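Local structure of folylpolyglutamate synthase (FolC) (Helicobacter pylori, 6K8C) at residues A[41-45]-A[130-134]; A[157-161]-A[250-254]; A[363-367]-A[385-389]; A[282-288]-A[373-379]. The protein probably adds glutamate to dihydropteroate and, in successive ATP-dependent steps, to reduced folates, giving dihydrofolate and folylpolyglutamates. All blocks are in the same frame, centred on the assembly; numbering follows the deposited sequence.

Interactions 1 and 2 belong to the P-loop NTPase-type Mur ligase middle domain with the eight-stranded sheet, interactions 3 and 4 to the C-terminal part with the six-stranded sheet. Interaction 4 is the buried one: two neighbouring parallel strands joined by backbone hydrogen bonds, two of them nearly straight. Interactions 1, 2 and 3 are all partly buried. Interaction 3 sets the loop after strand 361-363 against helix 379-390, beside the same sheet, and touches interaction 4 directly, Phe385 and Tyr389 resting on Ile282; its outer side is polar and hydrated. Interaction 2 is wholly apolar, helix against strand, while interaction 1 mixes sulfur-aromatic, cation-pi and aliphatic contacts. The centres of interactions 1 and 2 are about 20 Å apart.

Interaction 1 of 4, residues A[41-45]-A[130-134]; sequences AFFEI and VMLAK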
loop_
_atom_site.group_PDB
_atom_site.type_symbol
_atom_site.label_atom_id
_atom_site.label_comp_id
_atom_site.label_asym_id
_atom_site.label_seq_id
_atom_site.Cartn_x
_atom_site.Cartn_y
_atom_site.Cartn_z
ATOM N N ALA A 41 3.512 21.177 20.609
ATOM C CA ALA A 41 4.961 21.349 20.591
ATOM C C ALA A 41 5.484 21.757 19.223
ATOM O O ALA A 41 6.551 22.370 19.131
ATOM C CB ALA A 41 5.658 20.065 21.045
ATOM N N PHE A 42 4.768 21.425 18.152
ATOM C CA PHE A 42 5.262 21.743 16.820
ATOM C C PHE A 42 4.282 22.618 16.045
ATOM O O PHE A 42 4.411 23.844 16.061
ATOM C CB PHE A 42 5.582 20.456 16.052
ATOM C CG PHE A 42 6.813 19.760 16.551
ATOM C CD1 PHE A 42 8.050 20.061 16.010
ATOM C CD2 PHE A 42 6.739 18.816 17.563
ATOM C CE1 PHE A 42 9.192 19.437 16.463
ATOM C CE2 PHE A 42 7.884 18.188 18.021
ATOM C CZ PHE A 42 9.109 18.498 17.470
ATOM N N PHE A 43 3.309 22.019 15.365
ATOM C CA PHE A 43 2.421 22.802 14.516
ATOM C C PHE A 43 1.167 22.005 14.189
ATOM O O PHE A 43 1.128 20.778 14.310
ATOM C CB PHE A 43 3.128 23.234 13.228
ATOM C CG PHE A 43 3.609 22.087 12.382
ATOM C CD1 PHE A 43 2.773 21.514 11.432
ATOM C CD2 PHE A 43 4.893 21.590 12.528
ATOM C CE1 PHE A 43 3.202 20.462 10.653
ATOM C CE2 PHE A 43 5.334 20.535 11.749
ATOM C CZ PHE A 43 4.485 19.969 10.808
ATOM N N GLU A 44 0.138 22.736 13.761
ATOM C CA GLU A 44 -1.078 22.168 13.198
ATOM C C GLU A 44 -0.905 22.194 11.682
ATOM O O GLU A 44 -0.879 23.269 11.077
ATOM C CB GLU A 44 -2.300 22.972 13.637
ATOM C CG GLU A 44 -3.650 22.386 13.270
ATOM C CD GLU A 44 -4.633 22.480 14.427
ATOM O OE1 GLU A 44 -5.745 21.914 14.330
ATOM O OE2 GLU A 44 -4.284 23.119 15.442
ATOM N N ILE A 45 -0.764 21.014 11.073
ATOM C CA ILE A 45 -0.419 20.943 9.656
ATOM C C ILE A 45 -1.486 21.641 8.810
ATOM O O ILE A 45 -2.694 21.501 9.044
ATOM C CB ILE A 45 -0.215 19.475 9.230
ATOM C CG1 ILE A 45 0.269 19.397 7.781
ATOM C CG2 ILE A 45 -1.494 18.658 9.418
ATOM C CD1 ILE A 45 1.163 18.207 7.487
ATOM N N VAL A 130 3.819 13.577 9.194
ATOM C CA VAL A 130 3.322 14.936 9.404
ATOM C C VAL A 130 4.478 15.925 9.443
ATOM O O VAL A 130 4.382 17.032 8.897
ATOM C CB VAL A 130 2.477 15.009 10.687
ATOM C CG1 VAL A 130 1.956 16.439 10.905
ATOM C CG2 VAL A 130 1.336 14.014 10.629
ATOM N N MET A 131 5.588 15.550 10.089
ATOM C CA MET A 131 6.758 16.426 10.121
ATOM C C MET A 131 7.291 16.669 8.715
ATOM O O MET A 131 7.605 17.806 8.337
ATOM C CB MET A 131 7.850 15.820 11.009
ATOM C CG MET A 131 7.649 16.041 12.497
ATOM S SD MET A 131 7.829 17.772 12.992
ATOM C CE MET A 131 9.548 18.060 12.587
ATOM N N LEU A 132 7.393 15.602 7.921
ATOM C CA LEU A 132 7.909 15.725 6.565
ATOM C C LEU A 132 6.986 16.524 5.658
ATOM O O LEU A 132 7.461 17.093 4.670
ATOM C CB LEU A 132 8.138 14.339 5.970
ATOM C CG LEU A 132 9.265 13.529 6.599
ATOM C CD1 LEU A 132 9.238 12.102 6.079
ATOM C CD2 LEU A 132 10.603 14.183 6.318
ATOM N N ALA A 133 5.689 16.582 5.968
ATOM C CA ALA A 133 4.704 17.256 5.128
ATOM C C ALA A 133 4.380 18.665 5.611
ATOM O O ALA A 133 3.390 19.249 5.158
ATOM C CB ALA A 133 3.421 16.425 5.053
ATOM N N LYS A 134 5.204 19.221 6.507
ATOM C CA LYS A 134 4.936 20.527 7.107
ATOM C C LYS A 134 4.606 21.592 6.066
ATOM O O LYS A 134 3.698 22.409 6.270
ATOM C CB LYS A 134 6.150 20.960 7.937
ATOM C CG LYS A 134 6.032 22.336 8.580
ATOM C CD LYS A 134 7.403 22.822 9.043
ATOM C CE LYS A 134 7.312 23.632 10.323
ATOM N NZ LYS A 134 6.298 24.717 10.221
#
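Phe42 and Phe43 both meet the sulfur of Met131, which touches the two rings from roughly perpendicular directions. The Met131 chain is bent at chi2 and chi3 (-68° and -64°), and this brings SD to 4.2 Å from the centroid of the Phe42 ring in an oblique Met-aromatic contact. SD also makes an oblique Met-aromatic contact with the second ring, 3.9 Å from Phe43 CE2. The cationic component comes from Lys134, whose chain runs over one face of Phe43: CG lies 3.8 Å from the ring centroid as a CH-pi contact, and NZ stands 4.5 Å from the same centroid, 26° off the normal, as a cation-pi contact. At the edge of this ring, near its plane, Val130 O is 3.5 Å from Phe43 CZ. The aliphatic part is carried by Ile45. Its CD1 reaches the turn that ends the helix, 3.4 Å from Ala133 O and 3.9 Å from Val130 CG1. Phe38 of helix 28-41 also packs on both phenylalanines and on Met131, extending the cluster. The contact joins the loop leading into strand 48-53 to the C-terminal end of helix 121-132, within an alpha/beta domain of the P-loop NTPase type, the Mur ligase middle domain.

Interaction 2 of 4, residues A[157-161]-A[250-254]; sequences KTLSV and AFETL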
loop_
_atom_site.group_PDB
_atom_site.type_symbol
_atom_site.label_atom_id
_atom_site.label_comp_id
_atom_site.label_asym_id
_atom_site.label_seq_id
_atom_site.Cartn_x
_atom_site.Cartn_y
_atom_site.Cartn_z
ATOM N N LYS A 157 -9.333 15.721 8.438
ATOM C CA LYS A 157 -9.350 15.240 7.068
ATOM C C LYS A 157 -10.174 16.167 6.188
ATOM O O LYS A 157 -11.256 16.618 6.578
ATOM C CB LYS A 157 -9.900 13.813 6.992
ATOM C CG LYS A 157 -11.238 13.614 7.672
ATOM C CD LYS A 157 -11.744 12.199 7.460
ATOM C CE LYS A 157 -10.847 11.190 8.157
ATOM N NZ LYS A 157 -11.383 10.812 9.490
ATOM N N THR A 158 -9.638 16.459 5.008
ATOM C CA THR A 158 -10.412 17.126 3.970
ATOM C C THR A 158 -11.289 16.135 3.217
ATOM O O THR A 158 -12.432 16.447 2.863
ATOM C CB THR A 158 -9.460 17.828 3.002
ATOM O OG1 THR A 158 -8.557 18.655 3.741
ATOM C CG2 THR A 158 -10.224 18.672 1.994
ATOM N N LEU A 159 -10.773 14.934 2.973
ATOM C CA LEU A 159 -11.436 13.979 2.099
ATOM C C LEU A 159 -11.009 12.578 2.503
ATOM O O LEU A 159 -9.850 12.364 2.852
ATOM C CB LEU A 159 -11.065 14.242 0.638
ATOM C CG LEU A 159 -11.571 13.288 -0.436
ATOM C CD1 LEU A 159 -13.062 13.489 -0.641
ATOM C CD2 LEU A 159 -10.794 13.533 -1.724
ATOM N N SER A 160 -11.951 11.640 2.469
ATOM C CA SER A 160 -11.643 10.223 2.595
ATOM C C SER A 160 -11.862 9.544 1.250
ATOM O O SER A 160 -12.795 9.886 0.516
ATOM C CB SER A 160 -12.514 9.554 3.662
ATOM O OG SER A 160 -12.322 10.161 4.930
ATOM N N VAL A 161 -10.988 8.599 0.917
ATOM C CA VAL A 161 -11.154 7.752 -0.259
ATOM C C VAL A 161 -11.261 6.316 0.228
ATOM O O VAL A 161 -10.310 5.783 0.812
ATOM C CB VAL A 161 -9.992 7.909 -1.251
ATOM C CG1 VAL A 161 -10.173 6.948 -2.418
ATOM C CG2 VAL A 161 -9.911 9.346 -1.750
ATOM N N ALA A 250 -11.204 11.645 -6.984
ATOM C CA ALA A 250 -10.653 12.383 -5.850
ATOM C C ALA A 250 -10.006 13.680 -6.310
ATOM O O ALA A 250 -10.249 14.748 -5.732
ATOM C CB ALA A 250 -9.643 11.512 -5.097
ATOM N N PHE A 251 -9.182 13.598 -7.358
ATOM C CA PHE A 251 -8.525 14.777 -7.918
ATOM C C PHE A 251 -9.541 15.842 -8.308
ATOM O O PHE A 251 -9.404 17.017 -7.945
ATOM C CB PHE A 251 -7.685 14.358 -9.131
ATOM C CG PHE A 251 -7.064 15.508 -9.879
ATOM C CD1 PHE A 251 -5.832 16.013 -9.494
ATOM C CD2 PHE A 251 -7.704 16.071 -10.976
ATOM C CE1 PHE A 251 -5.249 17.068 -10.180
ATOM C CE2 PHE A 251 -7.131 17.124 -11.664
ATOM C CZ PHE A 251 -5.900 17.625 -11.267
ATOM N N GLU A 252 -10.568 15.446 -9.062
ATOM C CA GLU A 252 -11.590 16.394 -9.491
ATOM C C GLU A 252 -12.379 16.951 -8.310
ATOM O O GLU A 252 -12.844 18.095 -8.359
ATOM C CB GLU A 252 -12.530 15.718 -10.495
ATOM C CG GLU A 252 -11.811 15.225 -11.748
ATOM C CD GLU A 252 -12.693 14.389 -12.657
ATOM O OE1 GLU A 252 -13.798 13.999 -12.226
ATOM O OE2 GLU A 252 -12.277 14.120 -13.805
ATOM N N THR A 253 -12.553 16.158 -7.248
ATOM C CA THR A 253 -13.286 16.641 -6.079
ATOM C C THR A 253 -12.467 17.666 -5.307
ATOM O O THR A 253 -13.017 18.645 -4.787
ATOM C CB THR A 253 -13.671 15.467 -5.174
ATOM O OG1 THR A 253 -14.462 14.532 -5.916
ATOM C CG2 THR A 253 -14.487 15.942 -3.973
ATOM N N LEU A 254 -11.150 17.462 -5.230
ATOM C CA LEU A 254 -10.284 18.434 -4.578
ATOM C C LEU A 254 -10.145 19.705 -5.403
ATOM O O LEU A 254 -10.027 20.796 -4.838
ATOM C CB LEU A 254 -8.906 17.821 -4.323
ATOM C CG LEU A 254 -8.854 16.615 -3.376
ATOM C CD1 LEU A 254 -7.543 15.859 -3.553
ATOM C CD2 LEU A 254 -9.029 17.064 -1.928
#
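Leu159 of strand 159-162 directs its CB toward helix 241-254 and meets Ala250 and Leu254, one helical turn apart. This is helix-on-sheet packing in the P-loop NTPase-like alpha/beta domain of a Mur ligase-type enzyme: the short axes of strand 159-161 and helix 250-254 run nearly antiparallel, at 171°, with a closest approach of 10.3 Å. Leu159 carries CG anti to its own N (chi1 176°), which, with CB directed toward the helix, brings CD2 to it. This CD2 is the methyl that does most of the touching, 4.0 Å from Leu254 CD2 and 4.1 Å from Ala250 CB. The two leucines meet at a slant. The CB of Leu254 does not point at the strand, yet its CG sits opposite the carbonyl carbon (chi1 -63°), the end of the chain comes nearer than its root, and Leu159 CD2 meets both CG and CD2 of Leu254. The other branch of Leu159, CD1, makes a looser contact at 4.4 Å with Thr253 CG2. Thr253 turns this methyl toward the strand while its hydroxyl OG1 is hydrogen-bonded to Lys249 O in the preceding turn, an arrangement that satisfies the polar atom within the helix. At the loop end, Thr158 adds only a marginal methyl contact to Leu254. Ile193 of the adjoining strand 191-194 touches both Leu159 and Ala250, and Ile50 of strand 48-53 touches Leu254 and Val161. Two residues beyond Leu159, Val161 presents the same side of the strand and places CG2 4.0 Å from Ala250 CB.

Interaction 3 of 4, residues A[363-367]-A[385-389]; sequences LFEDV and FYKRY
Phe364 and Phe385 both hold CG anti to the backbone N (chi1 173° and 169°), and their rings extend from loop and helix to meet. The pair lies in the C-terminal glutamate-ligase domain of the Mur ligase family, where helix 379-390 packs beside the six-stranded sheet. The encounter is oblique, with planes at 56°, and Phe364 CZ arrives at the edge of the Phe385 ring, 3.7 Å from CE1. Val367 CG1 comes to the same edge, 3.8 Å from Phe385 CE1. Ile311 of strand 308-312 also touches Phe364, Val367 and Phe385. Arg388 forms the outer, exposed side. Its chain bends at chi3, turning the guanidinium back along Phe364, whose CD2 lies over one guanidinium face, 3.7 Å from Arg388 CZ. From there NH1 makes two weak bonds to loop carbonyls: one to Phe364 O, and a more bent one to Glu365 O at 3.2 Å. These weak bonds link the loop to the helix through backbone acceptors rather than through its acidic side chains. A water in the guanidinium plane completes the link, donating to Phe364 O at 2.7 Å and accepting from Arg388 NH2 at 3.2 Å.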
loop_
_atom_site.group_PDB
_atom_site.type_symbol
_atom_site.label_atom_id
_atom_site.label_comp_id
_atom_site.label_asym_id
_atom_site.label_seq_id
_atom_site.Cartn_x
_atom_site.Cartn_y
_atom_site.Cartn_z
ATOM N N LEU A 363 11.120 -26.777 -1.076
ATOM C CA LEU A 363 11.304 -25.621 -0.212
ATOM C C LEU A 363 12.376 -24.702 -0.789
ATOM O O LEU A 363 13.350 -25.154 -1.395
ATOM C CB LEU A 363 11.695 -26.049 1.205
ATOM C CG LEU A 363 10.730 -26.942 1.991
ATOM C CD1 LEU A 363 11.092 -26.923 3.472
ATOM C CD2 LEU A 363 9.284 -26.524 1.783
ATOM N N PHE A 364 12.192 -23.399 -0.597
ATOM C CA PHE A 364 13.199 -22.443 -1.037
ATOM C C PHE A 364 14.383 -22.439 -0.078
ATOM O O PHE A 364 14.201 -22.379 1.142
ATOM C CB PHE A 364 12.627 -21.032 -1.127
ATOM C CG PHE A 364 13.671 -19.987 -1.425
ATOM C CD1 PHE A 364 14.174 -19.834 -2.709
ATOM C CD2 PHE A 364 14.191 -19.200 -0.413
ATOM C CE1 PHE A 364 15.149 -18.887 -2.978
ATOM C CE2 PHE A 364 15.160 -18.252 -0.673
ATOM C CZ PHE A 364 15.642 -18.095 -1.956
ATOM N N GLU A 365 15.594 -22.477 -0.638
ATOM C CA GLU A 365 16.815 -22.265 0.136
ATOM C C GLU A 365 17.706 -21.203 -0.493
ATOM O O GLU A 365 18.045 -20.225 0.182
ATOM C CB GLU A 365 17.578 -23.588 0.332
ATOM C CG GLU A 365 17.742 -24.476 -0.891
ATOM C CD GLU A 365 17.881 -25.944 -0.508
ATOM O OE1 GLU A 365 18.303 -26.749 -1.366
ATOM O OE2 GLU A 365 17.566 -26.294 0.653
ATOM N N ASP A 366 18.089 -21.344 -1.763
ATOM C CA ASP A 366 18.942 -20.355 -2.411
ATOM C C ASP A 366 18.518 -20.160 -3.860
ATOM O O ASP A 366 17.845 -21.006 -4.455
ATOM C CB ASP A 366 20.430 -20.753 -2.362
ATOM C CG ASP A 366 20.872 -21.219 -0.982
ATOM O OD1 ASP A 366 20.987 -20.374 -0.067
ATOM O OD2 ASP A 366 21.118 -22.437 -0.814
ATOM N N VAL A 367 18.928 -19.025 -4.425
ATOM C CA VAL A 367 18.708 -18.724 -5.835
ATOM C C VAL A 367 19.972 -19.082 -6.608
ATOM O O VAL A 367 21.090 -18.783 -6.163
ATOM C CB VAL A 367 18.316 -17.246 -6.043
ATOM C CG1 VAL A 367 17.004 -16.934 -5.332
ATOM C CG2 VAL A 367 19.422 -16.304 -5.571
ATOM N N PHE A 385 12.113 -12.747 1.735
ATOM C CA PHE A 385 13.071 -13.142 0.709
ATOM C C PHE A 385 14.244 -12.175 0.661
ATOM O O PHE A 385 15.404 -12.586 0.549
ATOM C CB PHE A 385 12.413 -13.198 -0.669
ATOM C CG PHE A 385 13.406 -13.341 -1.784
ATOM C CD1 PHE A 385 13.916 -14.585 -2.111
ATOM C CD2 PHE A 385 13.873 -12.229 -2.471
ATOM C CE1 PHE A 385 14.845 -14.727 -3.122
ATOM C CE2 PHE A 385 14.805 -12.365 -3.479
ATOM C CZ PHE A 385 15.292 -13.613 -3.807
ATOM N N TYR A 386 13.949 -10.874 0.700
ATOM C CA TYR A 386 14.989 -9.866 0.535
ATOM C C TYR A 386 16.031 -9.956 1.642
ATOM O O TYR A 386 17.225 -9.740 1.401
ATOM C CB TYR A 386 14.363 -8.474 0.506
ATOM C CG TYR A 386 15.371 -7.366 0.333
ATOM C CD1 TYR A 386 16.178 -7.307 -0.796
ATOM C CD2 TYR A 386 15.517 -6.377 1.297
ATOM C CE1 TYR A 386 17.101 -6.294 -0.962
ATOM C CE2 TYR A 386 16.441 -5.359 1.140
ATOM C CZ TYR A 386 17.230 -5.322 0.009
ATOM O OH TYR A 386 18.154 -4.313 -0.155
ATOM N N LYS A 387 15.599 -10.271 2.863
ATOM C CA LYS A 387 16.542 -10.398 3.970
ATOM C C LYS A 387 17.463 -11.595 3.768
ATOM O O LYS A 387 18.682 -11.488 3.944
ATOM C CB LYS A 387 15.784 -10.511 5.293
ATOM C CG LYS A 387 15.369 -9.169 5.877
ATOM C CD LYS A 387 13.924 -9.198 6.347
ATOM C CE LYS A 387 13.755 -8.491 7.680
ATOM N NZ LYS A 387 12.621 -9.059 8.465
ATOM N N ARG A 388 16.898 -12.742 3.384
ATOM C CA ARG A 388 17.716 -13.921 3.121
ATOM C C ARG A 388 18.622 -13.700 1.919
ATOM O O ARG A 388 19.777 -14.145 1.912
ATOM C CB ARG A 388 16.817 -15.140 2.911
ATOM C CG ARG A 388 15.897 -15.424 4.094
ATOM C CD ARG A 388 15.014 -16.647 3.875
ATOM N NE ARG A 388 15.757 -17.794 3.362
ATOM C CZ ARG A 388 15.210 -18.976 3.092
ATOM N NH1 ARG A 388 15.960 -19.967 2.628
ATOM N NH2 ARG A 388 13.913 -19.168 3.291
ATOM N N TYR A 389 18.118 -13.001 0.900
ATOM C CA TYR A 389 18.928 -12.658 -0.265
ATOM C C TYR A 389 20.051 -11.699 0.110
ATOM O O TYR A 389 21.160 -11.786 -0.432
ATOM C CB TYR A 389 18.027 -12.049 -1.337
ATOM C CG TYR A 389 18.726 -11.536 -2.572
ATOM C CD1 TYR A 389 19.181 -12.409 -3.550
ATOM C CD2 TYR A 389 18.900 -10.174 -2.776
ATOM C CE1 TYR A 389 19.809 -11.941 -4.688
ATOM C CE2 TYR A 389 19.528 -9.696 -3.911
ATOM C CZ TYR A 389 19.977 -10.584 -4.864
ATOM O OH TYR A 389 20.602 -10.116 -5.998
HETATM O O HOH W 1 12.163 -21.832 2.824
#

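Interaction 4 of 4, residues A[282-288]-A[373-379]; sequences ILIDVGH and YLVYGSF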
loop_
_atom_site.group_PDB
_atom_site.type_symbol
_atom_site.label_atom_id
_atom_site.label_comp_id
_atom_site.label_asym_id
_atom_site.label_seq_id
_atom_site.Cartn_x
_atom_site.Cartn_y
_atom_site.Cartn_z
ATOM N N ILE A 282 15.775 -11.805 -10.949
ATOM C CA ILE A 282 14.805 -11.846 -9.858
ATOM C C ILE A 282 13.770 -10.746 -10.074
ATOM O O ILE A 282 14.102 -9.553 -10.036
ATOM C CB ILE A 282 15.463 -11.713 -8.480
ATOM C CG1 ILE A 282 16.446 -12.861 -8.241
ATOM C CG2 ILE A 282 14.406 -11.732 -7.380
ATOM C CD1 ILE A 282 17.283 -12.672 -6.995
ATOM N N LEU A 283 12.526 -11.147 -10.310
ATOM C CA LEU A 283 11.377 -10.259 -10.330
ATOM C C LEU A 283 10.642 -10.396 -9.000
ATOM O O LEU A 283 10.454 -11.510 -8.502
ATOM C CB LEU A 283 10.460 -10.615 -11.510
ATOM C CG LEU A 283 9.205 -9.794 -11.814
ATOM C CD1 LEU A 283 9.566 -8.387 -12.285
ATOM C CD2 LEU A 283 8.379 -10.517 -12.866
ATOM N N ILE A 284 10.245 -9.264 -8.417
ATOM C CA ILE A 284 9.639 -9.233 -7.089
ATOM C C ILE A 284 8.306 -8.499 -7.164
ATOM O O ILE A 284 8.204 -7.442 -7.797
ATOM C CB ILE A 284 10.566 -8.554 -6.056
ATOM C CG1 ILE A 284 11.767 -9.445 -5.746
ATOM C CG2 ILE A 284 9.807 -8.249 -4.775
ATOM C CD1 ILE A 284 12.495 -9.061 -4.468
ATOM N N ASP A 285 7.288 -9.048 -6.504
ATOM C CA ASP A 285 5.981 -8.405 -6.471
ATOM C C ASP A 285 5.267 -8.790 -5.186
ATOM O O ASP A 285 5.194 -9.974 -4.844
ATOM C CB ASP A 285 5.141 -8.789 -7.693
ATOM C CG ASP A 285 3.901 -7.929 -7.835
ATOM O OD1 ASP A 285 2.938 -8.154 -7.073
ATOM O OD2 ASP A 285 3.898 -7.026 -8.698
ATOM N N VAL A 286 4.738 -7.782 -4.480
ATOM C CA VAL A 286 4.100 -8.006 -3.188
ATOM C C VAL A 286 2.631 -8.390 -3.307
ATOM O O VAL A 286 1.958 -8.536 -2.279
ATOM C CB VAL A 286 4.215 -6.756 -2.297
ATOM C CG1 VAL A 286 5.676 -6.462 -1.994
ATOM C CG2 VAL A 286 3.554 -5.561 -2.978
ATOM N N GLY A 287 2.112 -8.557 -4.517
ATOM C CA GLY A 287 0.693 -8.811 -4.680
ATOM C C GLY A 287 0.295 -10.252 -4.404
ATOM O O GLY A 287 1.123 -11.137 -4.191
ATOM N N HIS A 288 -1.021 -10.477 -4.390
ATOM C CA HIS A 288 -1.567 -11.838 -4.431
ATOM C C HIS A 288 -3.023 -11.703 -4.881
ATOM O O HIS A 288 -3.929 -11.569 -4.056
ATOM C CB HIS A 288 -1.467 -12.571 -3.111
ATOM C CG HIS A 288 -1.733 -14.040 -3.235
ATOM N ND1 HIS A 288 -2.998 -14.551 -3.436
ATOM C CD2 HIS A 288 -0.895 -15.104 -3.232
ATOM C CE1 HIS A 288 -2.928 -15.868 -3.531
ATOM N NE2 HIS A 288 -1.663 -16.228 -3.411
ATOM N N TYR A 373 13.592 -16.046 -11.561
ATOM C CA TYR A 373 12.665 -16.220 -10.451
ATOM C C TYR A 373 11.656 -15.087 -10.396
ATOM O O TYR A 373 11.992 -13.932 -10.675
ATOM C CB TYR A 373 13.403 -16.273 -9.109
ATOM C CG TYR A 373 14.431 -17.369 -9.006
ATOM C CD1 TYR A 373 15.743 -17.155 -9.409
ATOM C CD2 TYR A 373 14.098 -18.619 -8.492
ATOM C CE1 TYR A 373 16.696 -18.153 -9.315
ATOM C CE2 TYR A 373 15.049 -19.631 -8.392
ATOM C CZ TYR A 373 16.348 -19.387 -8.806
ATOM O OH TYR A 373 17.308 -20.371 -8.717
ATOM N N LEU A 374 10.424 -15.427 -10.019
ATOM C CA LEU A 374 9.440 -14.466 -9.538
ATOM C C LEU A 374 9.208 -14.725 -8.056
ATOM O O LEU A 374 8.892 -15.853 -7.663
ATOM C CB LEU A 374 8.112 -14.569 -10.307
ATOM C CG LEU A 374 6.927 -13.793 -9.704
ATOM C CD1 LEU A 374 7.217 -12.299 -9.639
ATOM C CD2 LEU A 374 5.627 -14.054 -10.480
ATOM N N VAL A 375 9.392 -13.689 -7.241
ATOM C CA VAL A 375 9.078 -13.722 -5.818
ATOM C C VAL A 375 7.733 -13.030 -5.642
ATOM O O VAL A 375 7.576 -11.866 -6.024
ATOM C CB VAL A 375 10.177 -13.036 -4.987
ATOM C CG1 VAL A 375 9.770 -12.944 -3.519
ATOM C CG2 VAL A 375 11.503 -13.778 -5.149
ATOM N N TYR A 376 6.757 -13.739 -5.077
ATOM C CA TYR A 376 5.373 -13.298 -5.158
ATOM C C TYR A 376 4.578 -13.806 -3.965
ATOM O O TYR A 376 4.766 -14.937 -3.510
ATOM C CB TYR A 376 4.744 -13.802 -6.461
ATOM C CG TYR A 376 3.333 -13.357 -6.746
ATOM C CD1 TYR A 376 3.009 -12.012 -6.857
ATOM C CD2 TYR A 376 2.328 -14.290 -6.962
ATOM C CE1 TYR A 376 1.708 -11.611 -7.149
ATOM C CE2 TYR A 376 1.033 -13.898 -7.248
ATOM C CZ TYR A 376 0.728 -12.560 -7.345
ATOM O OH TYR A 376 -0.567 -12.174 -7.642
ATOM N N GLY A 377 3.678 -12.963 -3.466
ATOM C CA GLY A 377 2.683 -13.464 -2.537
ATOM C C GLY A 377 2.164 -12.470 -1.519
ATOM O O GLY A 377 0.982 -12.515 -1.158
ATOM N N SER A 378 3.034 -11.581 -1.044
ATOM C CA SER A 378 2.699 -10.649 0.026
ATOM C C SER A 378 3.882 -9.717 0.226
ATOM O O SER A 378 4.974 -9.946 -0.300
ATOM C CB SER A 378 2.387 -11.368 1.340
ATOM O OG SER A 378 3.389 -12.329 1.655
ATOM N N PHE A 379 3.642 -8.645 0.986
ATOM C CA PHE A 379 4.754 -7.855 1.499
ATOM C C PHE A 379 5.680 -8.735 2.322
ATOM O O PHE A 379 6.908 -8.610 2.251
ATOM C CB PHE A 379 4.240 -6.689 2.353
ATOM C CG PHE A 379 3.890 -5.448 1.569
ATOM C CD1 PHE A 379 2.649 -5.325 0.968
ATOM C CD2 PHE A 379 4.791 -4.401 1.454
ATOM C CE1 PHE A 379 2.311 -4.190 0.262
ATOM C CE2 PHE A 379 4.458 -3.253 0.743
ATOM C CZ PHE A 379 3.212 -3.153 0.145
#
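Leu283 N and O both bond to the strand beside them, and this is the regularly bonded, fully buried part of the contact. Leu283 N donates to Tyr373 O at 2.9 Å with an angle of 175°, and Val375 N returns a bond to Leu283 O at 2.7 Å and 172°. Asp285 N then donates to Val375 O, more bent at 151°. On one face, Ile282 and Ile284 lie alongside Val375, with Ile284 CG1 4.0 Å from Val375 CB; helix 379-390 packs on this face through Phe385 and Ala382. On the other face Leu283 CD2 meets Leu374 CD1 at 3.9 Å. These are neighbouring parallel strands inside the six-stranded sheet of the Mur ligase C-terminal domain, with helices packed on both faces. Past the paired strands the two chains stay close, but regular backbone bonding gives way to irregular contacts of backbone and side chains. Asp285 OD1 accepts from Gly287 N at 2.7 Å, an Asx turn. The turn places Gly287 O over one face of the Tyr376 ring, 3.1 Å from CE1. Val286 lays CG2 over a face of Phe379. The polar ends here have partners outside the two segments: Arg238 in a salt bridge with Asp285 OD2, Ser292 and Asn289 at Tyr376 OH, and Tyr312 OH at His288 NE2. This end is the less enclosed one: Gly287, His288 and Phe379 are partly exposed, and a citrate, probably from the crystallisation liquor, lies close to Gly287. The His288 ring is nearly parallel to that of Tyr376 but slid aside.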